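PDB 3LSO: putative membrane anchored protein from Corynebacterium diphtheriae, which is of unknown function but is probably a membrane-anchored protein whose beta-rich domains lie outside the cell. Local coordinates for residues S306-P318 with S445-D457. Residues are numbered along the deposited sequence; the frame is centred on the assembly and turned at random.
Sequences SATSLLKPAKVMP and SIPETAFEIAGPD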
loop_
_atom_site.group_PDB
_atom_site.type_symbol
_atom_site.label_atom_id
_atom_site.label_comp_id
_atom_site.label_asym_id
_atom_site.label_seq_id
_atom_site.Cartn_x
_atom_site.Cartn_y
_atom_site.Cartn_z
ATOM N N SER B 306 12.855 -13.651 21.601
ATOM C CA SER B 306 12.704 -13.124 20.262
ATOM C C SER B 306 13.022 -11.658 20.217
ATOM O O SER B 306 12.853 -10.942 21.199
ATOM C CB SER B 306 11.283 -13.334 19.765
ATOM O OG SER B 306 10.984 -14.714 19.702
ATOM N N ALA B 307 13.508 -11.203 19.075
ATOM C CA ALA B 307 13.703 -9.785 18.882
ATOM C C ALA B 307 12.335 -9.304 18.472
ATOM O O ALA B 307 11.756 -9.850 17.538
ATOM C CB ALA B 307 14.696 -9.538 17.778
ATOM N N THR B 308 11.780 -8.330 19.173
ATOM C CA THR B 308 10.530 -7.752 18.722
ATOM C C THR B 308 10.863 -6.427 18.055
ATOM O O THR B 308 11.990 -6.219 17.643
ATOM C CB THR B 308 9.572 -7.586 19.866
ATOM O OG1 THR B 308 10.161 -6.711 20.835
ATOM C CG2 THR B 308 9.296 -8.927 20.486
ATOM N N SER B 309 9.908 -5.528 17.935
ATOM C CA SER B 309 10.178 -4.243 17.328
ATOM C C SER B 309 9.043 -3.371 17.801
ATOM O O SER B 309 8.070 -3.887 18.348
ATOM C CB SER B 309 10.147 -4.368 15.819
ATOM O OG SER B 309 8.821 -4.618 15.362
ATOM N N LEU B 310 9.123 -2.064 17.604
ATOM C CA LEU B 310 8.028 -1.229 18.102
ATOM C C LEU B 310 6.822 -1.189 17.185
ATOM O O LEU B 310 5.743 -0.805 17.621
ATOM C CB LEU B 310 8.485 0.169 18.555
ATOM C CG LEU B 310 9.724 0.734 17.875
ATOM C CD1 LEU B 310 9.312 1.297 16.517
ATOM C CD2 LEU B 310 10.385 1.790 18.718
ATOM N N LEU B 311 6.978 -1.619 15.936
ATOM C CA LEU B 311 5.820 -1.721 15.047
ATOM C C LEU B 311 4.986 -2.912 15.504
ATOM O O LEU B 311 3.757 -2.880 15.451
ATOM C CB LEU B 311 6.243 -1.857 13.567
ATOM N N LYS B 312 5.680 -3.936 15.997
ATOM C CA LYS B 312 5.050 -5.140 16.538
ATOM C C LYS B 312 5.689 -5.587 17.872
ATOM O O LYS B 312 6.541 -6.486 17.899
ATOM C CB LYS B 312 5.191 -6.256 15.533
ATOM C CG LYS B 312 4.318 -7.408 15.843
ATOM C CD LYS B 312 4.803 -8.636 15.135
ATOM C CE LYS B 312 3.898 -9.789 15.495
ATOM N NZ LYS B 312 4.757 -10.977 15.446
ATOM N N PRO B 313 5.300 -4.962 18.993
ATOM C CA PRO B 313 5.975 -5.367 20.220
ATOM C C PRO B 313 5.477 -6.685 20.751
ATOM O O PRO B 313 4.405 -7.157 20.350
ATOM C CB PRO B 313 5.609 -4.266 21.209
ATOM C CG PRO B 313 4.976 -3.175 20.391
ATOM C CD PRO B 313 4.407 -3.810 19.191
ATOM N N ALA B 314 6.252 -7.272 21.653
ATOM C CA ALA B 314 5.800 -8.441 22.390
ATOM C C ALA B 314 4.507 -8.087 23.108
ATOM O O ALA B 314 4.407 -7.036 23.728
ATOM C CB ALA B 314 6.856 -8.884 23.376
ATOM N N LYS B 315 3.500 -8.934 23.003
ATOM C CA LYS B 315 2.276 -8.671 23.751
ATOM C C LYS B 315 2.468 -9.229 25.156
ATOM O O LYS B 315 2.709 -10.409 25.350
ATOM C CB LYS B 315 1.016 -9.212 23.038
ATOM C CG LYS B 315 0.552 -8.331 21.847
ATOM C CD LYS B 315 -0.885 -8.627 21.379
ATOM C CE LYS B 315 -1.233 -7.881 20.086
ATOM N NZ LYS B 315 -0.692 -8.564 18.845
ATOM N N VAL B 316 2.398 -8.349 26.131
ATOM C CA VAL B 316 2.713 -8.700 27.493
ATOM C C VAL B 316 1.618 -8.151 28.394
ATOM O O VAL B 316 0.966 -7.153 28.090
ATOM C CB VAL B 316 4.099 -8.147 27.872
ATOM C CG1 VAL B 316 4.327 -8.179 29.347
ATOM C CG2 VAL B 316 5.186 -8.917 27.143
HETATM N N MSE B 317 1.431 -8.815 29.519
HETATM C CA MSE B 317 0.303 -8.588 30.385
HETATM C C MSE B 317 0.849 -8.137 31.751
HETATM O O MSE B 317 1.886 -8.630 32.197
HETATM C CB MSE B 317 -0.370 -9.923 30.482
HETATM C CG MSE B 317 -1.749 -9.882 30.929
HETATM SE SE MSE B 317 -2.913 -10.240 29.424
HETATM C CE MSE B 317 -4.509 -10.792 30.434
ATOM N N PRO B 318 0.195 -7.162 32.415
ATOM C CA PRO B 318 0.801 -6.774 33.698
ATOM C C PRO B 318 0.767 -7.940 34.680
ATOM O O PRO B 318 -0.212 -8.675 34.728
ATOM C CB PRO B 318 -0.110 -5.648 34.208
ATOM C CG PRO B 318 -0.909 -5.216 33.055
ATOM C CD PRO B 318 -1.023 -6.388 32.122
ATOM N N SER B 445 18.101 2.566 24.381
ATOM C CA SER B 445 16.845 1.858 24.160
ATOM C C SER B 445 16.995 0.844 23.057
ATOM O O SER B 445 17.486 1.176 21.975
ATOM C CB SER B 445 15.764 2.849 23.773
ATOM O OG SER B 445 15.570 3.751 24.838
ATOM N N ILE B 446 16.589 -0.391 23.334
ATOM C CA ILE B 446 16.746 -1.473 22.377
ATOM C C ILE B 446 15.365 -1.851 21.887
ATOM O O ILE B 446 14.600 -2.494 22.611
ATOM C CB ILE B 446 17.555 -2.670 22.962
ATOM C CG1 ILE B 446 19.021 -2.265 23.133
ATOM C CG2 ILE B 446 17.550 -3.860 22.016
ATOM C CD1 ILE B 446 19.795 -3.238 23.895
ATOM N N PRO B 447 15.011 -1.413 20.670
ATOM C CA PRO B 447 13.661 -1.663 20.156
ATOM C C PRO B 447 13.398 -3.142 19.999
ATOM O O PRO B 447 12.265 -3.516 19.800
ATOM C CB PRO B 447 13.668 -1.014 18.759
ATOM C CG PRO B 447 14.826 -0.080 18.747
ATOM C CD PRO B 447 15.835 -0.624 19.734
ATOM N N GLU B 448 14.425 -3.983 20.069
ATOM C CA GLU B 448 14.195 -5.419 19.902
ATOM C C GLU B 448 13.716 -6.042 21.213
ATOM O O GLU B 448 13.414 -7.245 21.251
ATOM C CB GLU B 448 15.430 -6.154 19.382
ATOM C CG GLU B 448 15.783 -5.843 17.944
ATOM C CD GLU B 448 16.376 -4.447 17.735
ATOM O OE1 GLU B 448 16.498 -3.648 18.700
ATOM O OE2 GLU B 448 16.723 -4.135 16.577
ATOM N N THR B 449 13.629 -5.234 22.270
ATOM C CA THR B 449 13.107 -5.708 23.533
ATOM C C THR B 449 11.722 -5.112 23.825
ATOM O O THR B 449 11.156 -5.308 24.896
ATOM C CB THR B 449 14.098 -5.411 24.699
ATOM O OG1 THR B 449 14.114 -4.005 25.017
ATOM C CG2 THR B 449 15.513 -5.890 24.328
ATOM N N ALA B 450 11.160 -4.394 22.856
ATOM C CA ALA B 450 9.925 -3.632 23.109
ATOM C C ALA B 450 8.732 -4.521 23.453
ATOM O O ALA B 450 8.556 -5.566 22.828
ATOM C CB ALA B 450 9.589 -2.775 21.902
ATOM N N PHE B 451 7.907 -4.098 24.403
ATOM C CA PHE B 451 6.664 -4.792 24.676
ATOM C C PHE B 451 5.535 -3.802 24.855
ATOM O O PHE B 451 5.773 -2.655 25.204
ATOM C CB PHE B 451 6.802 -5.713 25.892
ATOM C CG PHE B 451 7.021 -4.995 27.212
ATOM C CD1 PHE B 451 5.945 -4.571 27.981
ATOM C CD2 PHE B 451 8.295 -4.795 27.702
ATOM C CE1 PHE B 451 6.129 -3.947 29.172
ATOM C CE2 PHE B 451 8.487 -4.165 28.905
ATOM C CZ PHE B 451 7.399 -3.742 29.639
ATOM N N GLU B 452 4.309 -4.239 24.594
ATOM C CA GLU B 452 3.154 -3.382 24.792
ATOM C C GLU B 452 2.258 -3.959 25.860
ATOM O O GLU B 452 1.973 -5.140 25.852
ATOM C CB GLU B 452 2.366 -3.168 23.493
ATOM C CG GLU B 452 1.508 -1.891 23.504
ATOM C CD GLU B 452 0.841 -1.542 22.170
ATOM O OE1 GLU B 452 1.313 -1.987 21.101
ATOM O OE2 GLU B 452 -0.172 -0.803 22.204
ATOM N N ILE B 453 1.854 -3.115 26.798
ATOM C CA ILE B 453 0.757 -3.418 27.691
ATOM C C ILE B 453 -0.481 -2.899 27.020
ATOM O O ILE B 453 -0.607 -1.700 26.822
ATOM C CB ILE B 453 0.919 -2.699 29.029
ATOM C CG1 ILE B 453 2.196 -3.157 29.748
ATOM C CG2 ILE B 453 -0.323 -2.871 29.886
ATOM C CD1 ILE B 453 2.268 -4.623 30.038
ATOM N N ALA B 454 -1.396 -3.790 26.665
ATOM C CA ALA B 454 -2.553 -3.389 25.846
ATOM C C ALA B 454 -3.373 -2.261 26.461
ATOM O O ALA B 454 -3.296 -1.992 27.664
ATOM C CB ALA B 454 -3.441 -4.586 25.488
ATOM N N GLY B 455 -4.129 -1.580 25.608
ATOM C CA GLY B 455 -4.944 -0.464 26.029
ATOM C C GLY B 455 -6.400 -0.803 25.832
ATOM O O GLY B 455 -6.747 -1.956 25.555
ATOM N N PRO B 456 -7.272 0.204 25.970
ATOM C CA PRO B 456 -8.700 -0.007 25.755
ATOM C C PRO B 456 -9.012 -0.134 24.261
ATOM O O PRO B 456 -8.198 0.278 23.423
ATOM C CB PRO B 456 -9.332 1.257 26.341
ATOM C CG PRO B 456 -8.275 2.317 26.182
ATOM C CD PRO B 456 -6.949 1.609 26.283
ATOM N N ASP B 457 -10.160 -0.722 23.938
ATOM C CA ASP B 457 -10.574 -0.865 22.547
ATOM C C ASP B 457 -10.890 0.506 21.957
ATOM O O ASP B 457 -11.283 1.433 22.677
ATOM C CB ASP B 457 -11.814 -1.774 22.430
ATOM C CG ASP B 457 -11.557 -3.220 22.893
ATOM O OD1 ASP B 457 -10.438 -3.531 23.399
ATOM O OD2 ASP B 457 -12.502 -4.040 22.740
#
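Strand 314-316 runs parallel to strand 450-453, their N-to-C directions 40° apart, and the bridges Ala314 with Phe451 and Lys315 with Glu452 fix the register. Three backbone hydrogen bonds carry it: Ala314 N to Ala450 O, Glu452 N to Ala314 O (2.9 Å) and Val316 N to Glu452 O. Ala450 O is gripped twice, since Thr308 OG1 also donates to it at 2.8 Å, in the carbonyl plane on a lone pair. Chi1 of 60° sets that hydroxyl between the backbone N and carbonyl carbon of Thr308, whose backbone N is hydrogen-bonded to Glu448 O (2.9 Å). On one face of the sheet, Val316 CG2 lies 3.8 Å from Phe451 CB, while Val316 CB approaches the ring obliquely at CD1; Ile303 and Tyr427 also contact the Phe451 side chain. On the face that carries Glu452, the ring of Pro313, just before the strand, packs with CG 4.1 Å from Glu452 CB, and Glu452 OE1 is hydrogen-bonded to Ser259 OG on strand 258-267 of a separate sheet. Strand 298-303 pairs antiparallel with 321-329 in one sheet, whereas 314-316 joins 440-453 in another, consistent with the sheet-switching first strand of an immunoglobulin-like beta-sandwich.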